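Antigen TpF1 (Treponema pallidum, PDB 2FJC) is a Dps-family mini-ferritin that binds iron and probably oxidises ferrous iron and stores it as ferric iron within a hollow multi-subunit shell. Local coordinates at the interface of chains A and B. Numbering follows the deposited sequence. Chains: chain A/B, Antigen TpF1.

Contact 1: the interface of chains A and B. Residues chain A 26-27, 30, 79-81, 83-84, 91; chain B 26-27, 30, 80-81, 83-84, 91.
The carboxylate of B:Glu91 caps the N-terminal turn of helix 80-86 in chain A. B:Glu91 OE2 accepts the backbone N-H of A:Met80, 2.6 Å from A:Met80 N. B:Glu91 OE1 accepts that of A:Ala81, 2.9 Å from A:Ala81 N. Both oxygens use their syn lone pairs, and the bond from A:Met80 is close to straight (159° at the hydrogen), so the paired grip fixes the rotation of the carboxylate. B:Glu91 reaches there with CG anti to its carbonyl carbon and an extended chain beyond (chi2 -157°). The helix N-terminus would be expected to stabilise its negative charge. A:Glu91 caps helix 80-86 of chain B in the same way, as two-fold symmetry requires.

Between the caps A:Met80 and B:Met80 cross obliquely, A:Met80 CB lying 3.7 Å from B:Met80 SD. Each has CG anti to its own carbonyl carbon (chi1 -63° in A:Met80) and runs extended beyond it, which carries the A:Met80 methyl CE to the helix backbone at B:Gly26 and B:Val27. A:Ile30 and B:Tyr83 meet tip to tip: CD1 of A:Ile30 reaches the ring edge in plane, 3.6 Å from B:Tyr83 CE2. The same methyl also touches B:Met80 CG. A:Leu84 CD1 and B:Leu84 CD1 meet near the symmetry axis, 3.9 Å apart.

The patch thus sets helix 80-86 of each ferritin-like subunit against its twin and the partner's long helix (8-38 in chain A, 7-38 in chain B).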
loop_
_atom_site.group_PDB
_atom_site.type_symbol
_atom_site.label_atom_id
_atom_site.label_comp_id
_atom_site.label_asym_id
_atom_site.label_seq_id
_atom_site.Cartn_x
_atom_site.Cartn_y
_atom_site.Cartn_z
ATOM N N GLY A 26 -2.361 -21.062 -25.652
ATOM C CA GLY A 26 -2.601 -22.148 -24.714
ATOM C C GLY A 26 -1.433 -23.115 -24.706
ATOM O O GLY A 26 -0.928 -23.489 -23.648
ATOM N N VAL A 27 -0.991 -23.510 -25.893
ATOM C CA VAL A 27 0.125 -24.426 -26.028
ATOM C C VAL A 27 1.419 -23.809 -25.479
ATOM O O VAL A 27 2.202 -24.470 -24.796
ATOM C CB VAL A 27 0.328 -24.815 -27.515
ATOM C CG1 VAL A 27 1.632 -25.588 -27.687
ATOM C CG2 VAL A 27 -0.848 -25.655 -27.991
ATOM N N ILE A 30 1.793 -23.830 -21.549
ATOM C CA ILE A 30 2.303 -25.046 -20.938
ATOM C C ILE A 30 3.755 -25.304 -21.323
ATOM O O ILE A 30 4.541 -25.794 -20.516
ATOM C CB ILE A 30 1.408 -26.225 -21.299
ATOM C CG1 ILE A 30 0.117 -26.104 -20.486
ATOM C CG2 ILE A 30 2.117 -27.553 -21.017
ATOM C CD1 ILE A 30 -0.928 -27.139 -20.827
ATOM N N SER A 79 -10.338 -26.420 -24.925
ATOM C CA SER A 79 -9.940 -27.773 -24.556
ATOM C C SER A 79 -8.567 -28.011 -25.166
ATOM O O SER A 79 -8.227 -27.433 -26.199
ATOM C CB SER A 79 -10.935 -28.797 -25.094
ATOM O OG SER A 79 -10.856 -28.871 -26.506
ATOM N N MET A 80 -7.767 -28.848 -24.523
ATOM C CA MET A 80 -6.439 -29.133 -25.043
ATOM C C MET A 80 -6.560 -29.868 -26.377
ATOM O O MET A 80 -5.723 -29.696 -27.267
ATOM C CB MET A 80 -5.642 -29.965 -24.041
ATOM C CG MET A 80 -5.403 -29.256 -22.729
ATOM S SD MET A 80 -4.480 -30.255 -21.566
ATOM C CE MET A 80 -4.193 -29.071 -20.275
ATOM N N ALA A 81 -7.606 -30.672 -26.520
ATOM C CA ALA A 81 -7.803 -31.406 -27.762
ATOM C C ALA A 81 -7.909 -30.414 -28.911
ATOM O O ALA A 81 -7.249 -30.574 -29.944
ATOM C CB ALA A 81 -9.071 -32.272 -27.685
ATOM N N TYR A 83 -6.938 -27.232 -28.918
ATOM C CA TYR A 83 -5.697 -26.483 -29.045
ATOM C C TYR A 83 -4.651 -27.258 -29.831
ATOM O O TYR A 83 -3.991 -26.691 -30.710
ATOM C CB TYR A 83 -5.128 -26.093 -27.671
ATOM C CG TYR A 83 -6.018 -25.163 -26.868
ATOM C CD1 TYR A 83 -6.901 -24.287 -27.500
ATOM C CD2 TYR A 83 -5.990 -25.171 -25.475
ATOM C CE1 TYR A 83 -7.740 -23.449 -26.768
ATOM C CE2 TYR A 83 -6.823 -24.334 -24.730
ATOM C CZ TYR A 83 -7.697 -23.479 -25.384
ATOM O OH TYR A 83 -8.545 -22.680 -24.655
ATOM N N LEU A 84 -4.499 -28.547 -29.523
ATOM C CA LEU A 84 -3.523 -29.369 -30.233
ATOM C C LEU A 84 -3.892 -29.485 -31.716
ATOM O O LEU A 84 -3.022 -29.625 -32.584
ATOM C CB LEU A 84 -3.425 -30.760 -29.599
ATOM C CG LEU A 84 -2.747 -30.810 -28.224
ATOM C CD1 LEU A 84 -2.756 -32.238 -27.695
ATOM C CD2 LEU A 84 -1.318 -30.290 -28.337
ATOM N N GLU A 91 4.732 -28.805 -29.150
ATOM C CA GLU A 91 4.936 -28.928 -27.712
ATOM C C GLU A 91 6.359 -29.398 -27.437
ATOM O O GLU A 91 6.982 -30.044 -28.283
ATOM C CB GLU A 91 3.937 -29.917 -27.107
ATOM C CG GLU A 91 2.488 -29.494 -27.284
ATOM C CD GLU A 91 1.560 -30.119 -26.259
ATOM O OE1 GLU A 91 1.372 -31.357 -26.283
ATOM O OE2 GLU A 91 1.018 -29.367 -25.420
ATOM N N GLY B 26 -3.906 -29.499 -14.916
ATOM C CA GLY B 26 -3.728 -28.835 -16.191
ATOM C C GLY B 26 -5.010 -28.857 -16.998
ATOM O O GLY B 26 -5.412 -27.843 -17.565
ATOM N N VAL B 27 -5.657 -30.013 -17.049
ATOM C CA VAL B 27 -6.896 -30.155 -17.802
ATOM C C VAL B 27 -8.006 -29.323 -17.177
ATOM O O VAL B 27 -8.780 -28.678 -17.876
ATOM C CB VAL B 27 -7.340 -31.641 -17.867
ATOM C CG1 VAL B 27 -8.732 -31.753 -18.493
ATOM C CG2 VAL B 27 -6.326 -32.442 -18.681
ATOM N N ILE B 30 -7.921 -25.472 -18.004
ATOM C CA ILE B 30 -8.540 -25.058 -19.250
ATOM C C ILE B 30 -10.046 -25.281 -19.232
ATOM O O ILE B 30 -10.805 -24.496 -19.803
ATOM C CB ILE B 30 -7.883 -25.789 -20.432
ATOM C CG1 ILE B 30 -6.492 -25.186 -20.655
ATOM C CG2 ILE B 30 -8.746 -25.683 -21.690
ATOM C CD1 ILE B 30 -5.656 -25.938 -21.662
ATOM N N MET B 80 0.381 -30.765 -23.357
ATOM C CA MET B 80 -1.024 -31.127 -23.371
ATOM C C MET B 80 -1.170 -32.579 -23.779
ATOM O O MET B 80 -2.053 -33.288 -23.288
ATOM C CB MET B 80 -1.791 -30.224 -24.332
ATOM C CG MET B 80 -1.854 -28.783 -23.869
ATOM S SD MET B 80 -2.785 -27.730 -24.980
ATOM C CE MET B 80 -2.696 -26.172 -24.099
ATOM N N ALA B 81 -0.289 -33.027 -24.666
ATOM C CA ALA B 81 -0.336 -34.405 -25.124
ATOM C C ALA B 81 -0.215 -35.342 -23.922
ATOM O O ALA B 81 -1.011 -36.272 -23.770
ATOM C CB ALA B 81 0.786 -34.670 -26.133
ATOM N N TYR B 83 -0.708 -34.583 -20.748
ATOM C CA TYR B 83 -1.832 -34.362 -19.839
ATOM C C TYR B 83 -3.059 -35.126 -20.289
ATOM O O TYR B 83 -3.716 -35.777 -19.477
ATOM C CB TYR B 83 -2.162 -32.873 -19.716
ATOM C CG TYR B 83 -1.045 -32.055 -19.123
ATOM C CD1 TYR B 83 -0.134 -32.629 -18.237
ATOM C CD2 TYR B 83 -0.904 -30.704 -19.433
ATOM C CE1 TYR B 83 0.890 -31.880 -17.676
ATOM C CE2 TYR B 83 0.117 -29.945 -18.875
ATOM C CZ TYR B 83 1.010 -30.539 -17.997
ATOM O OH TYR B 83 2.019 -29.791 -17.424
ATOM N N LEU B 84 -3.368 -35.053 -21.581
ATOM C CA LEU B 84 -4.523 -35.768 -22.103
ATOM C C LEU B 84 -4.350 -37.276 -21.931
ATOM O O LEU B 84 -5.332 -38.008 -21.781
ATOM C CB LEU B 84 -4.733 -35.433 -23.577
ATOM C CG LEU B 84 -5.269 -34.023 -23.834
ATOM C CD1 LEU B 84 -5.422 -33.770 -25.331
ATOM C CD2 LEU B 84 -6.610 -33.878 -23.114
ATOM N N GLU B 91 -12.432 -33.409 -20.793
ATOM C CA GLU B 91 -12.485 -32.015 -21.211
ATOM C C GLU B 91 -13.922 -31.645 -21.558
ATOM O O GLU B 91 -14.724 -32.508 -21.941
ATOM C CB GLU B 91 -11.580 -31.781 -22.423
ATOM C CG GLU B 91 -10.114 -32.058 -22.145
ATOM C CD GLU B 91 -9.185 -31.333 -23.104
ATOM O OE1 GLU B 91 -9.197 -31.633 -24.322
ATOM O OE2 GLU B 91 -8.439 -30.446 -22.632
#

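Contact 2: the interface of chains A and B. Residues chain A 70, 75-79, 82-83; chain B 30, 34, 37-38, 92, 95.
In this two-fold Dps-family dimer contact, the imidazole of B:His38 is covered on both faces by its own chain: B:Trp37 CB lies over the ring centre and B:Lys95 CG over the opposite face, toward the rim. At its edge, in plane, comes A:Ala76 N, whose hydrogen bond to NE2 is weak (3.3 Å between A:Ala76 N and B:His38 NE2, 140° at H). On the other ring nitrogen, B:His38 ND1 donates to B:Asn34 OD1 at 2.9 Å, nearly straight at 169°. If ND1 carries the hydrogen, NE2 would be able to accept; this tautomer is inferred from the bonding pattern. The indole of B:Trp37 carries A:Ala76 CB on one face, while A:Tyr83 OH approaches its six-membered ring at the edge, in plane.

The segment of chain A leading into helix 80-86 lies against the end of the partner's helix 7-38. B:Asn34 has CG anti to its backbone N (chi1 -166°), which places the amide between B:His38 and A:Ala78. OD1 receives B:His38 ND1 from above the carbonyl plane, while B:Asn34 ND2 donates to A:Ala78 O, near the amide plane, at 3.0 Å. That carbonyl is approached from above its plane and also binds a water shared with B:Glu92 N. A:Leu70 crosses B:Trp37 at about a right angle, its CD1 3.5 Å from B:Trp37 CB.

B:Lys95 bends at chi2 and then runs straight to meet A:Glu82 tip to tip. The salt bridge measures 2.6 Å from B:Lys95 NZ to A:Glu82 OE2, with the ammonium above the carboxylate plane. A:Glu82 OE2 also accepts from A:Ser79 OG on its anti lone pair (2.9 Å) and from A:Ala78 N above the plane. Behind these, A:Tyr83 OH donates to A:Pro77 O at 2.6 Å, tying helix 80-86 to the segment that carries A:Ala76 and A:Ala78.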
loop_
_atom_site.group_PDB
_atom_site.type_symbol
_atom_site.label_atom_id
_atom_site.label_comp_id
_atom_site.label_asym_id
_atom_site.label_seq_id
_atom_site.Cartn_x
_atom_site.Cartn_y
_atom_site.Cartn_z
ATOM N N LEU A 70 -15.240 -13.959 -28.098
ATOM C CA LEU A 70 -16.599 -14.069 -27.572
ATOM C C LEU A 70 -17.424 -12.838 -27.929
ATOM O O LEU A 70 -18.597 -12.945 -28.277
ATOM C CB LEU A 70 -16.579 -14.235 -26.048
ATOM C CG LEU A 70 -15.898 -15.495 -25.503
ATOM C CD1 LEU A 70 -15.839 -15.425 -23.978
ATOM C CD2 LEU A 70 -16.662 -16.730 -25.949
ATOM N N GLN A 75 -17.403 -18.583 -30.366
ATOM C CA GLN A 75 -17.143 -19.277 -29.114
ATOM C C GLN A 75 -15.660 -19.572 -29.169
ATOM O O GLN A 75 -15.101 -19.805 -30.245
ATOM C CB GLN A 75 -17.965 -20.569 -29.007
ATOM C CG GLN A 75 -19.442 -20.349 -29.288
ATOM C CD GLN A 75 -20.348 -21.280 -28.508
ATOM O OE1 GLN A 75 -20.564 -21.093 -27.307
ATOM N NE2 GLN A 75 -20.886 -22.294 -29.186
ATOM N N ALA A 76 -15.013 -19.540 -28.016
ATOM C CA ALA A 76 -13.583 -19.771 -27.983
ATOM C C ALA A 76 -13.209 -21.236 -27.811
ATOM O O ALA A 76 -13.890 -21.985 -27.104
ATOM C CB ALA A 76 -12.956 -18.937 -26.864
ATOM N N PRO A 77 -12.128 -21.668 -28.482
ATOM C CA PRO A 77 -11.707 -23.062 -28.343
ATOM C C PRO A 77 -11.336 -23.210 -26.867
ATOM O O PRO A 77 -10.569 -22.407 -26.331
ATOM C CB PRO A 77 -10.505 -23.152 -29.285
ATOM C CG PRO A 77 -9.968 -21.765 -29.302
ATOM C CD PRO A 77 -11.215 -20.925 -29.366
ATOM N N ALA A 78 -11.895 -24.211 -26.196
ATOM C CA ALA A 78 -11.620 -24.370 -24.779
ATOM C C ALA A 78 -11.341 -25.794 -24.319
ATOM O O ALA A 78 -12.020 -26.314 -23.430
ATOM C CB ALA A 78 -12.766 -23.777 -23.974
ATOM N N SER A 79 -10.338 -26.420 -24.925
ATOM C CA SER A 79 -9.940 -27.773 -24.556
ATOM C C SER A 79 -8.567 -28.011 -25.166
ATOM O O SER A 79 -8.227 -27.433 -26.199
ATOM C CB SER A 79 -10.935 -28.797 -25.094
ATOM O OG SER A 79 -10.856 -28.871 -26.506
ATOM N N GLU A 82 -8.729 -29.383 -28.733
ATOM C CA GLU A 82 -8.897 -28.377 -29.780
ATOM C C GLU A 82 -7.604 -27.614 -30.008
ATOM O O GLU A 82 -7.219 -27.367 -31.157
ATOM C CB GLU A 82 -9.994 -27.376 -29.411
ATOM C CG GLU A 82 -11.352 -27.992 -29.150
ATOM C CD GLU A 82 -12.376 -26.958 -28.710
ATOM O OE1 GLU A 82 -12.814 -26.144 -29.565
ATOM O OE2 GLU A 82 -12.730 -26.955 -27.506
ATOM N N TYR A 83 -6.938 -27.232 -28.918
ATOM C CA TYR A 83 -5.697 -26.483 -29.045
ATOM C C TYR A 83 -4.651 -27.258 -29.831
ATOM O O TYR A 83 -3.991 -26.691 -30.710
ATOM C CB TYR A 83 -5.128 -26.093 -27.671
ATOM C CG TYR A 83 -6.018 -25.163 -26.868
ATOM C CD1 TYR A 83 -6.901 -24.287 -27.500
ATOM C CD2 TYR A 83 -5.990 -25.171 -25.475
ATOM C CE1 TYR A 83 -7.740 -23.449 -26.768
ATOM C CE2 TYR A 83 -6.823 -24.334 -24.730
ATOM C CZ TYR A 83 -7.697 -23.479 -25.384
ATOM O OH TYR A 83 -8.545 -22.680 -24.655
ATOM N N ILE B 30 -7.921 -25.472 -18.004
ATOM C CA ILE B 30 -8.540 -25.058 -19.250
ATOM C C ILE B 30 -10.046 -25.281 -19.232
ATOM O O ILE B 30 -10.805 -24.496 -19.803
ATOM C CB ILE B 30 -7.883 -25.789 -20.432
ATOM C CG1 ILE B 30 -6.492 -25.186 -20.655
ATOM C CG2 ILE B 30 -8.746 -25.683 -21.690
ATOM C CD1 ILE B 30 -5.656 -25.938 -21.662
ATOM N N ASN B 34 -13.247 -22.685 -19.937
ATOM C CA ASN B 34 -14.385 -22.993 -20.786
ATOM C C ASN B 34 -15.646 -22.469 -20.111
ATOM O O ASN B 34 -16.395 -21.698 -20.703
ATOM C CB ASN B 34 -14.501 -24.504 -20.999
ATOM C CG ASN B 34 -15.438 -24.862 -22.134
ATOM O OD1 ASN B 34 -16.565 -24.374 -22.197
ATOM N ND2 ASN B 34 -14.978 -25.722 -23.039
ATOM N N TRP B 37 -15.827 -18.712 -19.814
ATOM C CA TRP B 37 -16.219 -18.013 -21.035
ATOM C C TRP B 37 -17.621 -18.278 -21.548
ATOM O O TRP B 37 -18.271 -17.380 -22.092
ATOM C CB TRP B 37 -15.278 -18.357 -22.196
ATOM C CG TRP B 37 -13.839 -18.017 -21.992
ATOM C CD1 TRP B 37 -13.336 -16.885 -21.413
ATOM C CD2 TRP B 37 -12.712 -18.790 -22.420
ATOM N NE1 TRP B 37 -11.963 -16.906 -21.457
ATOM C CE2 TRP B 37 -11.551 -18.064 -22.070
ATOM C CE3 TRP B 37 -12.567 -20.024 -23.069
ATOM C CZ2 TRP B 37 -10.254 -18.536 -22.344
ATOM C CZ3 TRP B 37 -11.274 -20.493 -23.347
ATOM C CH2 TRP B 37 -10.140 -19.749 -22.983
ATOM N N HIS B 38 -18.090 -19.506 -21.382
ATOM C CA HIS B 38 -19.377 -19.876 -21.939
ATOM C C HIS B 38 -20.613 -19.983 -21.075
ATOM O O HIS B 38 -21.679 -20.321 -21.593
ATOM C CB HIS B 38 -19.192 -21.164 -22.729
ATOM C CG HIS B 38 -18.088 -21.081 -23.732
ATOM N ND1 HIS B 38 -17.019 -21.952 -23.741
ATOM C CD2 HIS B 38 -17.870 -20.209 -24.745
ATOM C CE1 HIS B 38 -16.190 -21.620 -24.716
ATOM N NE2 HIS B 38 -16.683 -20.565 -25.341
ATOM N N GLU B 92 -14.249 -30.365 -21.402
ATOM C CA GLU B 92 -15.589 -29.878 -21.719
ATOM C C GLU B 92 -15.614 -29.599 -23.207
ATOM O O GLU B 92 -14.866 -28.763 -23.716
ATOM C CB GLU B 92 -15.912 -28.595 -20.942
ATOM C CG GLU B 92 -17.327 -28.091 -21.177
ATOM C CD GLU B 92 -18.378 -29.128 -20.805
ATOM O OE1 GLU B 92 -18.574 -29.373 -19.596
ATOM O OE2 GLU B 92 -19.000 -29.710 -21.723
ATOM N N LYS B 95 -20.037 -25.778 -25.705
ATOM C CA LYS B 95 -19.917 -24.353 -25.488
ATOM C C LYS B 95 -21.327 -23.951 -25.102
ATOM O O LYS B 95 -22.263 -24.730 -25.301
ATOM C CB LYS B 95 -19.493 -23.652 -26.784
ATOM C CG LYS B 95 -17.985 -23.598 -27.045
ATOM C CD LYS B 95 -17.364 -24.971 -27.221
ATOM C CE LYS B 95 -15.866 -24.855 -27.500
ATOM N NZ LYS B 95 -15.211 -26.192 -27.609
HETATM O O HOH W 1 -12.100 -28.416 -21.380
#

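Contact 1 and contact 2 are neighbouring patches of one two-fold interface, the centres of their C-alpha atoms about 11 Å apart. They share A:Ser79, A:Tyr83 and B:Ile30, and both set helix 80-86 of chain A and the loop before it against helix 7-38 of chain B, contact 1 with the reverse as well. Contact 1 includes both copies of its main residues near the axis, whereas contact 2 lies to one side and recurs with the chains exchanged. A shift of helix 80-86 would be expected to disturb both. This dimer is one repeating contact of the deposited twelve-subunit assembly, consistent with the closed shell of Dps proteins.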